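Local structure of uncharacterized protein (Treponema denticola ATCC 35404, 6QNM) at residues 74-79 against 94-99; 145-150 against 204-209. The protein probably binds oxygen at a di-iron centre held in a metallo-beta-lactamase-like fold. One frame throughout, in Å; residues are numbered along the deposited sequence.

Contact 1. Residues 74-79 against 94-99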
# COMPACT_ATOMS: atom_id res chain seq x y z
N ASP A 74 13.20 -4.88 -21.06
CA ASP A 74 12.62 -3.63 -21.55
C ASP A 74 11.44 -3.13 -20.73
O ASP A 74 11.10 -1.95 -20.83
CB ASP A 74 12.14 -3.80 -23.00
CG ASP A 74 13.25 -4.26 -23.93
OD1 ASP A 74 14.42 -3.96 -23.66
OD2 ASP A 74 12.92 -4.93 -24.94
N THR A 75 10.81 -3.99 -19.95
CA THR A 75 9.55 -3.67 -19.30
C THR A 75 9.53 -4.22 -17.89
O THR A 75 9.91 -5.37 -17.67
CB THR A 75 8.37 -4.23 -20.11
OG1 THR A 75 8.31 -3.59 -21.38
CG2 THR A 75 7.06 -4.03 -19.37
N ILE A 76 9.11 -3.39 -16.94
CA ILE A 76 8.85 -3.82 -15.57
C ILE A 76 7.39 -3.54 -15.27
O ILE A 76 6.90 -2.43 -15.51
CB ILE A 76 9.77 -3.11 -14.56
CG1 ILE A 76 11.22 -3.53 -14.75
CG2 ILE A 76 9.31 -3.38 -13.14
CD1 ILE A 76 12.19 -2.77 -13.86
N PHE A 77 6.70 -4.54 -14.74
CA PHE A 77 5.29 -4.42 -14.40
C PHE A 77 5.15 -4.47 -12.89
O PHE A 77 5.65 -5.39 -12.24
CB PHE A 77 4.46 -5.54 -15.03
CG PHE A 77 3.04 -5.58 -14.55
CD1 PHE A 77 2.07 -4.77 -15.12
CD2 PHE A 77 2.67 -6.43 -13.51
CE1 PHE A 77 0.76 -4.80 -14.67
CE2 PHE A 77 1.37 -6.46 -13.06
CZ PHE A 77 0.41 -5.65 -13.63
N PHE A 78 4.44 -3.49 -12.33
CA PHE A 78 4.14 -3.45 -10.91
C PHE A 78 2.63 -3.59 -10.74
O PHE A 78 1.87 -2.78 -11.27
CB PHE A 78 4.65 -2.16 -10.27
CG PHE A 78 6.12 -2.17 -9.97
CD1 PHE A 78 6.67 -3.16 -9.18
CD2 PHE A 78 6.95 -1.19 -10.47
CE1 PHE A 78 8.02 -3.18 -8.90
CE2 PHE A 78 8.31 -1.20 -10.20
CZ PHE A 78 8.84 -2.19 -9.41
N SER A 79 2.21 -4.61 -10.00
CA SER A 79 0.79 -4.84 -9.78
C SER A 79 0.16 -3.71 -8.99
O SER A 79 -1.01 -3.37 -9.20
CB SER A 79 0.58 -6.18 -9.08
OG SER A 79 1.32 -6.24 -7.88
N GLY A 94 18.60 0.92 -12.44
CA GLY A 94 20.00 1.20 -12.71
C GLY A 94 20.69 0.21 -13.63
O GLY A 94 21.55 0.60 -14.43
N ILE A 95 20.30 -1.06 -13.54
CA ILE A 95 20.91 -2.09 -14.36
C ILE A 95 20.05 -2.41 -15.57
O ILE A 95 20.55 -3.00 -16.54
CB ILE A 95 21.18 -3.38 -13.56
CG1 ILE A 95 19.88 -3.92 -12.98
CG2 ILE A 95 22.19 -3.11 -12.46
CD1 ILE A 95 19.84 -5.43 -12.84
N THR A 96 18.79 -2.01 -15.57
CA THR A 96 17.93 -2.12 -16.74
C THR A 96 17.66 -0.72 -17.27
O THR A 96 17.73 0.27 -16.55
CB THR A 96 16.60 -2.79 -16.41
OG1 THR A 96 15.75 -1.86 -15.72
CG2 THR A 96 16.82 -4.02 -15.50
N LYS A 97 17.33 -0.66 -18.54
CA LYS A 97 16.86 0.55 -19.18
C LYS A 97 15.35 0.46 -19.42
O LYS A 97 14.80 1.04 -20.37
CB LYS A 97 17.62 0.84 -20.46
CG LYS A 97 18.67 1.91 -20.30
CD LYS A 97 19.13 2.39 -21.66
CE LYS A 97 20.67 2.46 -21.74
NZ LYS A 97 21.23 2.83 -23.08
N ALA A 98 14.66 -0.29 -18.56
CA ALA A 98 13.29 -0.70 -18.79
C ALA A 98 12.29 0.41 -18.46
O ALA A 98 12.54 1.28 -17.62
CB ALA A 98 12.95 -1.93 -17.94
N LYS A 99 11.15 0.36 -19.14
CA LYS A 99 9.97 1.13 -18.77
C LYS A 99 9.23 0.45 -17.63
O LYS A 99 9.22 -0.77 -17.52
CB LYS A 99 9.01 1.27 -19.96
CG LYS A 99 9.67 1.72 -21.26
CD LYS A 99 8.95 1.14 -22.47
CE LYS A 99 9.36 -0.29 -22.75
NZ LYS A 99 8.25 -1.09 -23.34
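Asp74 O takes a hydrogen bond from Lys99 N at 2.9 Å. The CA-H of Ala98 makes a second, weaker contact, with CA 3.2 Å from Asp74 O. Lys99 CE also packs on Asp74 O. The return bond is short: Ile76 N donates to Lys99 O at 2.7 Å. The two bonds flank Thr75, which pairs with Lys99 in a parallel bridge. This is where strand 73-77 meets strand 99-103, and helix 89-95 connects them in a beta-alpha-beta unit. Thr75 and Lys99 put their side chains on the same face of the sheet. Bends at chi3 (-81°) and chi4 carry the lysine chain past Asp74 O, and NZ donates a hydrogen bond to Thr75 OG1 at 3.2 Å. The carboxylate of Asp74 turns instead to Arg45, with which it forms a salt bridge. Beside the bridge, Ala98 CB packs on the Asp74 carbonyl and lies 4.0 Å from Ile76 CG1, while Ile76 CD1 lies 4.1 Å from Thr96 OG1. That hydroxyl is hydrogen-bonded to Trp92 O, and it takes a weak bond from Ala98 N at 3.4 Å. Through it the loop after helix 89-95 is linked to the last turn of that helix. Arg120 NE bonds to Ala98 O of the same loop.

Contact 2. Residues 145-150 against 204-209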
# COMPACT_ATOMS: atom_id res chain seq x y z
N HIS A 145 -8.55 -3.54 -8.96
CA HIS A 145 -8.60 -2.49 -7.96
C HIS A 145 -9.32 -2.94 -6.70
O HIS A 145 -10.28 -3.73 -6.75
CB HIS A 145 -9.28 -1.26 -8.56
CG HIS A 145 -8.68 -0.83 -9.86
ND1 HIS A 145 -7.36 -0.45 -9.97
CD2 HIS A 145 -9.20 -0.75 -11.11
CE1 HIS A 145 -7.10 -0.13 -11.23
NE2 HIS A 145 -8.20 -0.30 -11.94
N PHE A 146 -8.84 -2.44 -5.56
CA PHE A 146 -9.40 -2.72 -4.24
C PHE A 146 -9.26 -4.20 -3.86
O PHE A 146 -10.05 -4.73 -3.07
CB PHE A 146 -10.86 -2.26 -4.14
CG PHE A 146 -11.02 -0.78 -4.30
CD1 PHE A 146 -10.66 0.08 -3.26
CD2 PHE A 146 -11.49 -0.24 -5.48
CE1 PHE A 146 -10.79 1.44 -3.40
CE2 PHE A 146 -11.62 1.14 -5.62
CZ PHE A 146 -11.27 1.97 -4.58
N MET A 147 -8.25 -4.87 -4.41
CA MET A 147 -7.93 -6.24 -4.04
C MET A 147 -6.42 -6.44 -3.86
O MET A 147 -5.80 -7.28 -4.49
CB MET A 147 -8.48 -7.21 -5.09
CG MET A 147 -10.00 -7.27 -5.14
SD MET A 147 -10.62 -8.11 -6.60
CE MET A 147 -9.87 -9.73 -6.42
N HIS A 148 -5.79 -5.69 -2.95
CA HIS A 148 -6.45 -4.82 -1.98
C HIS A 148 -6.24 -3.33 -2.28
O HIS A 148 -6.97 -2.48 -1.76
CB HIS A 148 -5.93 -5.13 -0.58
CG HIS A 148 -4.44 -5.05 -0.46
ND1 HIS A 148 -3.76 -3.86 -0.30
CD2 HIS A 148 -3.49 -6.02 -0.48
CE1 HIS A 148 -2.46 -4.09 -0.23
NE2 HIS A 148 -2.27 -5.39 -0.34
N SER A 149 -5.25 -3.01 -3.10
CA SER A 149 -4.90 -1.62 -3.32
C SER A 149 -5.93 -0.95 -4.23
O SER A 149 -6.48 -1.59 -5.12
CB SER A 149 -3.51 -1.51 -3.94
OG SER A 149 -3.21 -0.19 -4.35
N PRO A 150 -6.24 0.34 -4.01
CA PRO A 150 -7.23 1.01 -4.86
C PRO A 150 -6.80 1.10 -6.31
O PRO A 150 -7.66 1.22 -7.19
CB PRO A 150 -7.36 2.40 -4.22
CG PRO A 150 -6.12 2.59 -3.42
CD PRO A 150 -5.74 1.22 -2.94
N LYS A 204 -18.45 -7.66 -3.23
CA LYS A 204 -18.87 -6.93 -4.42
C LYS A 204 -17.74 -6.84 -5.45
O LYS A 204 -17.95 -7.08 -6.64
CB LYS A 204 -19.36 -5.53 -4.04
CG LYS A 204 -19.74 -4.66 -5.23
CD LYS A 204 -20.31 -3.31 -4.78
CE LYS A 204 -20.64 -2.42 -5.96
NZ LYS A 204 -21.22 -1.11 -5.53
N ILE A 205 -16.53 -6.47 -5.00
CA ILE A 205 -15.44 -6.29 -5.95
C ILE A 205 -14.85 -7.63 -6.39
O ILE A 205 -14.51 -7.80 -7.57
CB ILE A 205 -14.36 -5.35 -5.36
CG1 ILE A 205 -13.27 -5.06 -6.40
CG2 ILE A 205 -13.73 -5.93 -4.10
CD1 ILE A 205 -13.71 -4.13 -7.51
N VAL A 206 -14.72 -8.61 -5.49
CA VAL A 206 -14.05 -9.85 -5.88
C VAL A 206 -14.93 -10.67 -6.82
O VAL A 206 -14.43 -11.33 -7.73
CB VAL A 206 -13.61 -10.68 -4.66
CG1 VAL A 206 -12.66 -9.87 -3.77
CG2 VAL A 206 -14.80 -11.18 -3.86
N SER A 207 -16.26 -10.63 -6.62
CA SER A 207 -17.15 -11.38 -7.51
C SER A 207 -17.18 -10.75 -8.90
O SER A 207 -17.30 -11.46 -9.90
CB SER A 207 -18.55 -11.45 -6.91
OG SER A 207 -19.18 -10.18 -6.93
N LYS A 208 -17.10 -9.42 -8.97
CA LYS A 208 -16.99 -8.77 -10.27
C LYS A 208 -15.66 -9.11 -10.93
O LYS A 208 -15.59 -9.31 -12.15
CB LYS A 208 -17.14 -7.26 -10.11
CG LYS A 208 -17.19 -6.50 -11.43
CD LYS A 208 -18.46 -6.81 -12.20
CE LYS A 208 -19.63 -5.97 -11.70
NZ LYS A 208 -20.42 -5.39 -12.84
N TRP A 209 -14.58 -9.18 -10.14
CA TRP A 209 -13.27 -9.55 -10.67
C TRP A 209 -13.29 -10.97 -11.24
O TRP A 209 -12.77 -11.21 -12.34
CB TRP A 209 -12.23 -9.44 -9.56
CG TRP A 209 -10.81 -9.63 -10.01
CD1 TRP A 209 -9.97 -8.67 -10.51
CD2 TRP A 209 -10.05 -10.85 -9.99
NE1 TRP A 209 -8.75 -9.22 -10.80
CE2 TRP A 209 -8.77 -10.55 -10.49
CE3 TRP A 209 -10.34 -12.16 -9.60
CZ2 TRP A 209 -7.78 -11.52 -10.61
CZ3 TRP A 209 -9.35 -13.12 -9.72
CH2 TRP A 209 -8.09 -12.80 -10.22
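Met147 reaches across from the 145-150 loop into helix 203-215, and its CB already points toward the helix. CG comes next and settles between two branched residues, 4.0 Å from Val206 CG1 and 4.1 Å from Ile205 CG2. The chain runs on extended (chi2 167°) to SD, which lies 3.6 Å from Trp209 CB and 4.0 Å from Ile205 CG1. At chi3 (59°) the chain bends, and this turns CE over the indole. CE sits 3.9 Å from the centroid of the five-membered ring, 24° off its normal: a CH-pi contact over the face. SD meets the same ring more obliquely, which makes this a Met-aromatic contact as well. CE also touches Val206 CG1, also at 3.9 Å. The loop joins strands 138-143 and 153-157 of the six-stranded sheet, so this packing sets one helix of the C-terminal half against the sheet's connecting loop. No hydrogen bond crosses between the segments. Ile205 closes the other end of the patch: its CG1 is 3.3 Å from His145 O, and Phe146 CB packs on the same carbon. The indole is held by a bond from Trp209 NE1 to Ser144 OG. Met147 O is bonded to the side chain of Gln152. The contact borders the second subunit directly: Ile205 packs on Ile251 and Phe146 on Tyr199 of that subunit.

In the fold
Both are buried contacts, contact 2 entirely, while contact 1 has the exposed Lys99 at its edge. The two mixed sheets fit the alpha-beta/beta-alpha sandwich of metallo-beta-lactamase-like proteins. Contact 1 joins neighbouring strands of the larger sheet and the end of the helix between them. Contact 2 presses a helix on a loop of the six-stranded sheet. The chemistry follows: backbone hydrogen bonds carry contact 1, while methyl, sulfur and indole packing carries contact 2. The second subunit packs against contact 2 but does not touch contact 1. Their centres are about 26 Å apart. Phe153 touches residues of both, packing on Phe77 of 74-79 and meeting His145 of 145-150 edge-to-face.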